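Pantothenate synthetase (Francisella tularensis subsp. tularensis, PDB 3N8H) probably catalyses the ATP-dependent condensation of pantoate with beta-alanine to give pantothenate, by way of a pantoyl-adenylate intermediate. Local coordinates at residues S41-K44 with K45-E49; L149-K152 with D153-Q156; I199-A202 with N203-Y206. All coordinates share one frame; numbering follows the deposited sequence.

Contact 1: S41-K44 with K45-E49; sequences SLIK and KAKSE. With AMP (adenosine monophosphate), chain D.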
loop_
_atom_site.group_PDB
_atom_site.type_symbol
_atom_site.label_atom_id
_atom_site.label_comp_id
_atom_site.label_asym_id
_atom_site.label_seq_id
_atom_site.Cartn_x
_atom_site.Cartn_y
_atom_site.Cartn_z
ATOM N N SER A 41 -27.874 5.219 6.095
ATOM C CA SER A 41 -27.824 6.650 5.822
ATOM C C SER A 41 -26.733 6.909 4.809
ATOM O O SER A 41 -26.889 7.750 3.925
ATOM C CB SER A 41 -27.608 7.469 7.093
ATOM O OG SER A 41 -26.363 7.162 7.683
ATOM N N LEU A 42 -25.625 6.179 4.922
ATOM C CA LEU A 42 -24.548 6.334 3.943
ATOM C C LEU A 42 -25.034 5.928 2.547
ATOM O O LEU A 42 -24.773 6.611 1.542
ATOM C CB LEU A 42 -23.311 5.533 4.329
ATOM C CG LEU A 42 -22.270 6.184 5.263
ATOM C CD1 LEU A 42 -22.895 6.733 6.534
ATOM C CD2 LEU A 42 -21.183 5.189 5.615
ATOM N N ILE A 43 -25.736 4.813 2.489
ATOM C CA ILE A 43 -26.272 4.343 1.206
ATOM C C ILE A 43 -27.205 5.349 0.556
ATOM O O ILE A 43 -27.105 5.599 -0.641
ATOM C CB ILE A 43 -26.926 2.982 1.337
ATOM C CG1 ILE A 43 -25.831 1.941 1.589
ATOM C CG2 ILE A 43 -27.660 2.610 0.038
ATOM C CD1 ILE A 43 -26.311 0.754 2.421
ATOM N N LYS A 44 -28.085 5.942 1.356
ATOM C CA LYS A 44 -29.011 6.953 0.865
ATOM C C LYS A 44 -28.279 8.190 0.347
ATOM O O LYS A 44 -28.634 8.752 -0.684
ATOM C CB LYS A 44 -30.009 7.323 1.953
ATOM C CG LYS A 44 -31.091 6.285 2.149
ATOM C CD LYS A 44 -32.055 6.688 3.239
ATOM C CE LYS A 44 -33.312 5.828 3.178
ATOM N NZ LYS A 44 -34.107 6.007 4.429
ATOM N N LYS A 45 -27.242 8.602 1.061
ATOM C CA LYS A 45 -26.440 9.710 0.601
ATOM C C LYS A 45 -25.782 9.399 -0.751
ATOM O O LYS A 45 -25.869 10.196 -1.694
ATOM C CB LYS A 45 -25.386 10.063 1.648
ATOM C CG LYS A 45 -24.619 11.333 1.339
ATOM C CD LYS A 45 -25.506 12.572 1.452
ATOM C CE LYS A 45 -24.732 13.834 1.060
ATOM N NZ LYS A 45 -25.624 14.975 0.680
ATOM N N ALA A 46 -25.104 8.253 -0.839
ATOM C CA ALA A 46 -24.535 7.794 -2.095
ATOM C C ALA A 46 -25.585 7.767 -3.222
ATOM O O ALA A 46 -25.315 8.218 -4.351
ATOM C CB ALA A 46 -23.871 6.431 -1.929
ATOM N N LYS A 47 -26.790 7.290 -2.922
ATOM C CA LYS A 47 -27.812 7.176 -3.974
ATOM C C LYS A 47 -28.254 8.545 -4.479
ATOM O O LYS A 47 -28.512 8.719 -5.670
ATOM C CB LYS A 47 -29.033 6.364 -3.515
ATOM C CG LYS A 47 -28.834 4.854 -3.510
ATOM C CD LYS A 47 -28.899 4.242 -4.925
ATOM C CE LYS A 47 -30.309 4.277 -5.507
ATOM N NZ LYS A 47 -30.360 3.563 -6.828
ATOM N N SER A 48 -28.328 9.518 -3.573
ATOM C CA SER A 48 -28.762 10.858 -3.948
ATOM C C SER A 48 -27.691 11.603 -4.750
ATOM O O SER A 48 -27.959 12.687 -5.267
ATOM C CB SER A 48 -29.073 11.673 -2.705
ATOM O OG SER A 48 -27.864 12.048 -2.069
ATOM N N GLU A 49 -26.492 11.020 -4.846
ATOM C CA GLU A 49 -25.319 11.706 -5.385
ATOM C C GLU A 49 -24.630 10.987 -6.559
ATOM O O GLU A 49 -23.653 11.498 -7.116
ATOM C CB GLU A 49 -24.283 11.944 -4.263
ATOM C CG GLU A 49 -24.533 13.203 -3.464
ATOM C CD GLU A 49 -23.413 13.515 -2.491
ATOM O OE1 GLU A 49 -22.441 12.738 -2.427
ATOM O OE2 GLU A 49 -23.507 14.536 -1.779
HETATM P P AMP D . -18.547 -0.974 9.674
HETATM O O1P AMP D . -19.487 -1.866 8.868
HETATM O O2P AMP D . -18.881 -0.792 11.124
HETATM O O3P AMP D . -17.112 -1.280 9.445
HETATM O "O5'" AMP D . -18.895 0.504 9.105
HETATM C "C5'" AMP D . -19.013 0.782 7.710
HETATM C "C4'" AMP D . -19.172 2.266 7.486
HETATM O "O4'" AMP D . -20.396 2.715 8.150
HETATM C "C3'" AMP D . -18.022 3.118 8.054
HETATM O "O3'" AMP D . -17.810 4.266 7.215
HETATM C "C2'" AMP D . -18.588 3.560 9.398
HETATM O "O2'" AMP D . -18.002 4.718 9.970
HETATM C "C1'" AMP D . -20.061 3.761 9.050
HETATM N N9 AMP D . -20.925 3.751 10.236
HETATM C C8 AMP D . -20.937 2.802 11.201
HETATM N N7 AMP D . -21.832 3.127 12.176
HETATM C C5 AMP D . -22.382 4.322 11.843
HETATM C C6 AMP D . -23.391 5.223 12.439
HETATM N N6 AMP D . -23.963 4.894 13.609
HETATM N N1 AMP D . -23.709 6.363 11.799
HETATM C C2 AMP D . -23.095 6.681 10.635
HETATM N N3 AMP D . -22.171 5.907 10.026
HETATM C C4 AMP D . -21.780 4.726 10.571
#

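Contact 2: L149-K152 with D153-Q156; sequences LGEK and DYQQ. With AMP (adenosine monophosphate), chain D; PRO (proline), chain C.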
loop_
_atom_site.group_PDB
_atom_site.type_symbol
_atom_site.label_atom_id
_atom_site.label_comp_id
_atom_site.label_asym_id
_atom_site.label_seq_id
_atom_site.Cartn_x
_atom_site.Cartn_y
_atom_site.Cartn_z
ATOM N N LEU A 149 -18.126 7.528 4.111
ATOM C CA LEU A 149 -17.592 7.064 5.383
ATOM C C LEU A 149 -18.349 7.739 6.523
ATOM O O LEU A 149 -18.770 8.895 6.395
ATOM C CB LEU A 149 -16.092 7.407 5.508
ATOM C CG LEU A 149 -15.069 6.847 4.507
ATOM C CD1 LEU A 149 -13.679 7.376 4.826
ATOM C CD2 LEU A 149 -15.076 5.313 4.524
ATOM N N GLY A 150 -18.514 7.025 7.640
ATOM C CA GLY A 150 -19.181 7.583 8.799
ATOM C C GLY A 150 -18.188 8.324 9.700
ATOM O O GLY A 150 -17.065 7.872 9.946
ATOM N N GLU A 151 -18.606 9.483 10.189
ATOM C CA GLU A 151 -17.808 10.255 11.138
ATOM C C GLU A 151 -17.501 9.482 12.441
ATOM O O GLU A 151 -16.497 9.743 13.132
ATOM C CB GLU A 151 -18.557 11.547 11.455
ATOM C CG GLU A 151 -17.891 12.423 12.478
ATOM C CD GLU A 151 -18.772 13.582 12.860
ATOM O OE1 GLU A 151 -19.424 13.507 13.923
ATOM O OE2 GLU A 151 -18.825 14.554 12.079
ATOM N N LYS A 152 -18.356 8.530 12.783
ATOM C CA LYS A 152 -18.169 7.789 14.033
ATOM C C LYS A 152 -16.784 7.165 14.148
ATOM O O LYS A 152 -16.210 7.098 15.234
ATOM C CB LYS A 152 -19.214 6.688 14.166
ATOM C CG LYS A 152 -19.275 6.117 15.579
ATOM C CD LYS A 152 -20.194 4.928 15.655
ATOM C CE LYS A 152 -19.443 3.675 15.352
ATOM N NZ LYS A 152 -20.389 2.627 14.900
ATOM N N ASP A 153 -16.272 6.658 13.030
ATOM C CA ASP A 153 -14.934 6.098 13.005
ATOM C C ASP A 153 -13.984 7.203 12.532
ATOM O O ASP A 153 -13.504 7.223 11.383
ATOM C CB ASP A 153 -14.924 4.883 12.097
ATOM C CG ASP A 153 -15.894 3.812 12.571
ATOM O OD1 ASP A 153 -15.540 3.106 13.542
ATOM O OD2 ASP A 153 -16.998 3.686 11.983
ATOM N N TYR A 154 -13.755 8.153 13.434
ATOM C CA TYR A 154 -13.077 9.411 13.087
ATOM C C TYR A 154 -11.647 9.248 12.580
ATOM O O TYR A 154 -11.225 9.880 11.577
ATOM C CB TYR A 154 -13.048 10.343 14.297
ATOM C CG TYR A 154 -12.835 11.782 13.915
ATOM C CD1 TYR A 154 -13.901 12.562 13.475
ATOM C CD2 TYR A 154 -11.568 12.364 13.989
ATOM C CE1 TYR A 154 -13.719 13.891 13.124
ATOM C CE2 TYR A 154 -11.371 13.702 13.636
ATOM C CZ TYR A 154 -12.454 14.457 13.206
ATOM O OH TYR A 154 -12.286 15.778 12.851
ATOM N N GLN A 155 -10.881 8.450 13.309
ATOM C CA GLN A 155 -9.487 8.206 12.927
ATOM C C GLN A 155 -9.406 7.465 11.581
ATOM O O GLN A 155 -8.588 7.798 10.709
ATOM C CB GLN A 155 -8.799 7.418 14.014
ATOM C CG GLN A 155 -8.478 8.255 15.241
ATOM C CD GLN A 155 -8.025 7.378 16.402
ATOM O OE1 GLN A 155 -8.844 6.725 17.071
ATOM N NE2 GLN A 155 -6.714 7.332 16.623
ATOM N N GLN A 156 -10.278 6.471 11.427
ATOM C CA GLN A 156 -10.473 5.787 10.147
ATOM C C GLN A 156 -10.643 6.789 8.991
ATOM O O GLN A 156 -9.991 6.663 7.955
ATOM C CB GLN A 156 -11.718 4.890 10.217
ATOM C CG GLN A 156 -12.022 4.214 8.890
ATOM C CD GLN A 156 -12.894 3.013 9.045
ATOM O OE1 GLN A 156 -12.418 1.922 9.371
ATOM N NE2 GLN A 156 -14.188 3.200 8.831
HETATM P P AMP D . -18.547 -0.974 9.674
HETATM O O1P AMP D . -19.487 -1.866 8.868
HETATM O O2P AMP D . -18.881 -0.792 11.124
HETATM O O3P AMP D . -17.112 -1.280 9.445
HETATM O "O5'" AMP D . -18.895 0.504 9.105
HETATM C "C5'" AMP D . -19.013 0.782 7.710
HETATM C "C4'" AMP D . -19.172 2.266 7.486
HETATM O "O4'" AMP D . -20.396 2.715 8.150
HETATM C "C3'" AMP D . -18.022 3.118 8.054
HETATM O "O3'" AMP D . -17.810 4.266 7.215
HETATM C "C2'" AMP D . -18.588 3.560 9.398
HETATM O "O2'" AMP D . -18.002 4.718 9.970
HETATM C "C1'" AMP D . -20.061 3.761 9.050
HETATM N N9 AMP D . -20.925 3.751 10.236
HETATM C C8 AMP D . -20.937 2.802 11.201
HETATM N N7 AMP D . -21.832 3.127 12.176
HETATM C C5 AMP D . -22.382 4.322 11.843
HETATM C C6 AMP D . -23.391 5.223 12.439
HETATM N N6 AMP D . -23.963 4.894 13.609
HETATM N N1 AMP D . -23.709 6.363 11.799
HETATM C C2 AMP D . -23.095 6.681 10.635
HETATM N N3 AMP D . -22.171 5.907 10.026
HETATM C C4 AMP D . -21.780 4.726 10.571
HETATM N N PRO C . -15.708 -1.067 12.123
HETATM C CA PRO C . -14.409 -1.642 11.783
HETATM C C PRO C . -14.012 -2.703 12.811
HETATM O O PRO C . -14.689 -2.835 13.838
HETATM C CB PRO C . -13.472 -0.435 11.866
HETATM C CG PRO C . -14.341 0.722 11.500
HETATM C CD PRO C . -15.710 0.404 12.043
HETATM O O HOH W 1 -15.604 5.684 8.567
HETATM O O HOH W 2 -18.439 1.188 13.008
#

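Contact 3: I199-A202 with N203-Y206; sequences IEIA and NKIY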
loop_
_atom_site.group_PDB
_atom_site.type_symbol
_atom_site.label_atom_id
_atom_site.label_comp_id
_atom_site.label_asym_id
_atom_site.label_seq_id
_atom_site.Cartn_x
_atom_site.Cartn_y
_atom_site.Cartn_z
ATOM N N ILE A 199 -28.207 -3.511 26.757
ATOM C CA ILE A 199 -28.870 -2.376 26.126
ATOM C C ILE A 199 -29.190 -1.288 27.142
ATOM O O ILE A 199 -29.088 -0.102 26.840
ATOM C CB ILE A 199 -30.197 -2.816 25.439
ATOM C CG1 ILE A 199 -29.907 -3.719 24.240
ATOM C CG2 ILE A 199 -30.995 -1.605 24.999
ATOM C CD1 ILE A 199 -29.085 -3.047 23.158
ATOM N N GLU A 200 -29.590 -1.686 28.348
ATOM C CA GLU A 200 -30.013 -0.709 29.346
ATOM C C GLU A 200 -28.795 -0.022 29.981
ATOM O O GLU A 200 -28.832 1.155 30.351
ATOM C CB GLU A 200 -30.905 -1.353 30.416
ATOM C CG GLU A 200 -30.191 -2.369 31.311
ATOM C CD GLU A 200 -30.794 -2.475 32.707
ATOM O OE1 GLU A 200 -30.905 -3.610 33.223
ATOM O OE2 GLU A 200 -31.154 -1.424 33.291
ATOM N N ILE A 201 -27.709 -0.765 30.098
ATOM C CA ILE A 201 -26.451 -0.170 30.520
ATOM C C ILE A 201 -26.001 0.834 29.460
ATOM O O ILE A 201 -25.618 1.951 29.776
ATOM C CB ILE A 201 -25.398 -1.239 30.699
ATOM C CG1 ILE A 201 -25.825 -2.167 31.849
ATOM C CG2 ILE A 201 -24.026 -0.603 30.952
ATOM C CD1 ILE A 201 -24.935 -3.394 31.965
ATOM N N ALA A 202 -26.051 0.435 28.196
ATOM C CA ALA A 202 -25.632 1.336 27.135
ATOM C C ALA A 202 -26.415 2.645 27.224
ATOM O O ALA A 202 -25.825 3.726 27.168
ATOM C CB ALA A 202 -25.794 0.678 25.765
ATOM N N ASN A 203 -27.737 2.554 27.385
ATOM C CA ASN A 203 -28.584 3.756 27.491
ATOM C C ASN A 203 -28.256 4.634 28.711
ATOM O O ASN A 203 -28.247 5.863 28.612
ATOM C CB ASN A 203 -30.078 3.397 27.474
ATOM C CG ASN A 203 -30.552 2.864 26.110
ATOM O OD1 ASN A 203 -30.016 3.220 25.047
ATOM N ND2 ASN A 203 -31.577 2.016 26.145
ATOM N N LYS A 204 -27.991 4.009 29.855
ATOM C CA LYS A 204 -27.536 4.735 31.037
ATOM C C LYS A 204 -26.234 5.508 30.797
ATOM O O LYS A 204 -26.085 6.631 31.258
ATOM C CB LYS A 204 -27.368 3.801 32.242
ATOM C CG LYS A 204 -28.676 3.375 32.891
ATOM C CD LYS A 204 -28.448 2.454 34.093
ATOM C CE LYS A 204 -27.867 1.110 33.666
ATOM N NZ LYS A 204 -27.888 0.111 34.765
ATOM N N ILE A 205 -25.288 4.892 30.107
ATOM C CA ILE A 205 -24.056 5.577 29.752
ATOM C C ILE A 205 -24.376 6.885 29.005
ATOM O O ILE A 205 -23.791 7.938 29.291
ATOM C CB ILE A 205 -23.143 4.691 28.865
ATOM C CG1 ILE A 205 -22.567 3.515 29.664
ATOM C CG2 ILE A 205 -22.010 5.524 28.227
ATOM C CD1 ILE A 205 -21.749 2.545 28.808
ATOM N N TYR A 206 -25.301 6.814 28.045
ATOM C CA TYR A 206 -25.617 7.977 27.228
ATOM C C TYR A 206 -26.519 9.005 27.924
ATOM O O TYR A 206 -26.564 10.174 27.524
ATOM C CB TYR A 206 -26.109 7.565 25.843
ATOM C CG TYR A 206 -24.923 7.294 24.978
ATOM C CD1 TYR A 206 -24.443 8.255 24.093
ATOM C CD2 TYR A 206 -24.209 6.110 25.120
ATOM C CE1 TYR A 206 -23.304 8.014 23.333
ATOM C CE2 TYR A 206 -23.075 5.870 24.379
ATOM C CZ TYR A 206 -22.630 6.827 23.489
ATOM O OH TYR A 206 -21.501 6.561 22.769
#

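Contact 1: S41-K44 with K45-E49
S41 to K44 are bonded to K45 to S48 one helical turn further on, by four i to i+4 backbone hydrogen bonds within helix 37-49: K45 N to S41 O, A46 N to L42 O, K47 N to I43 O and S48 N to K44 O. The A46 N to L42 O bond, 2.9 Å long, is almost straight, with an N-H...O angle of 179°. K47 packs closely on this turn: its CG lies 3.4 Å from I43 O, alongside the carbonyl that its own N already uses. K47 CG stands beside the backbone N (chi1 -78°), and two further bends carry the chain off the turn to NZ, which is hydrogen-bonded to D88 O. S48 OG folds back on the turn before it and is hydrogen-bonded to K45 O at 2.7 Å; with chi1 at 74°, OG sits between the backbone N and the carbonyl carbon, which brings it within range of that oxygen. K45 leaves in another direction, and its NZ forms a salt bridge with E49 OE2 at 3.3 Å. The other carboxylate oxygen, E49 OE1, is hydrogen-bonded to Y148 OH on strand 146-150. I43 and A46 face strand 52-57, where they touch V55 and V53, as expected for the helix of the beta-alpha-beta unit 26-31, 37-49, 52-57. L42 turns instead to the nucleotide: CD2 is 3.6 Å from AMP O4', and CD1 lies 3.7 Å from AMP N3. The chemistry is thus divided around one helix, with L42 giving AMP an apolar wall while the carboxylate of E49, held at both oxygens, links this part of the helix to strand 146-150 through Y148.

Contact 2: L149-K152 with D153-Q156
Two weak backbone hydrogen bonds shape the turn from strand 146-150 into helix 154-166: D153 N to G150 O, 3.4 Å, and Y154 N to K152 O, with an N-H...O angle of 129°. Side-chain packing across the turn is slight. E151 CG lies 4.1 Å from Y154 CD1, and E151 O meets the edge of the tyrosine ring in its plane; the carboxylate of E151 is salt-bridged to R240.

Direct polar bonds to AMP are stronger. G150 N donates to O3' at 2.9 Å, and D153 OD2 accepts from O2' in a very short bond of 2.5 Å. D153 CG stands beside its own backbone N (chi1 -60°), which swings the carboxylate to the ribose side. K152 runs beside D153 in the same direction, bending at chi3 (89°), and its NZ comes 3.1 Å from AMP N7; that amine is hydrogen-bonded to L187 O and S188 OG.

Against the bound proline, D153 OD1 lies 3.1 Å from CD and Q156 OE1 3.1 Å from CG.

Two waters complete the network. One links G150 O, Q156 NE2 and both ribose hydroxyls; the other joins K152 NZ, D153 OD2 and AMP O2P.

The turn therefore grips the ribose hydroxyls directly through the G150 N-H and the D153 carboxylate, and through a water held by G150 O and Q156 NE2; it also places D153 and Q156 against the proline, consistent with the predicted pantoate-binding role of Q156. K152 NZ reaches the phosphate through water, and its charge would probably help to balance those of the phosphate and D153.

Contact 3: I199-A202 with N203-Y206
In the alpha-helix 196-210, I199 to A202 are joined to N203 to Y206 by four i to i+4 backbone hydrogen bonds, three of them 3.0 Å long: N203 N to I199 O, K204 N to E200 O and I205 N to I201 O. The fourth, Y206 N to A202 O, stretches to 3.3 Å. Outside the backbone, E200 and K204 run side by side in the same direction and form a long salt bridge, OE2 to NZ 3.9 Å. The lysine bends at chi3 (-67°), bringing its CE back over the helix to 3.7 Å from I201 CA. N203 lies alongside I199, its ND2 3.8 Å from I199 CG2, while its OD1 is hydrogen-bonded to S183 OG. Y206 adds a polar tie to strand 250-257, its OH hydrogen-bonded to D254 OD2.

Packing takes over on the side turned to strand 240-247. I201, A202 and I205 all touch I247, and I205 also reaches F245. This joins the helix to the three-stranded antiparallel sheet. The ring of Y206 presents an edge to the preceding turn: A202 O lies in the plane of the ring at that edge, 3.5 Å from CD2.

Overall arrangement
Contacts 1 and 2 belong to neighbouring beta-alpha-beta units of the parallel sheet and share AMP; L42 CD2 packs 3.8 Å from G150 N where they touch. Contact 2 is the buried one, its centre about 7 Å from the centre of the chain, and its chemistry is polar and directed at ligands. Contact 1, its centre about 15 Å from that point, meets the nucleotide through an apolar side chain. Contact 3, its centre about 21 Å from it, packs on the antiparallel sheet; its nearest atoms are about 7 Å from contact 2. Contacts 1 and 3 each set one helix face on a sheet and leave charged side chains, K44 and K45 or E200, exposed.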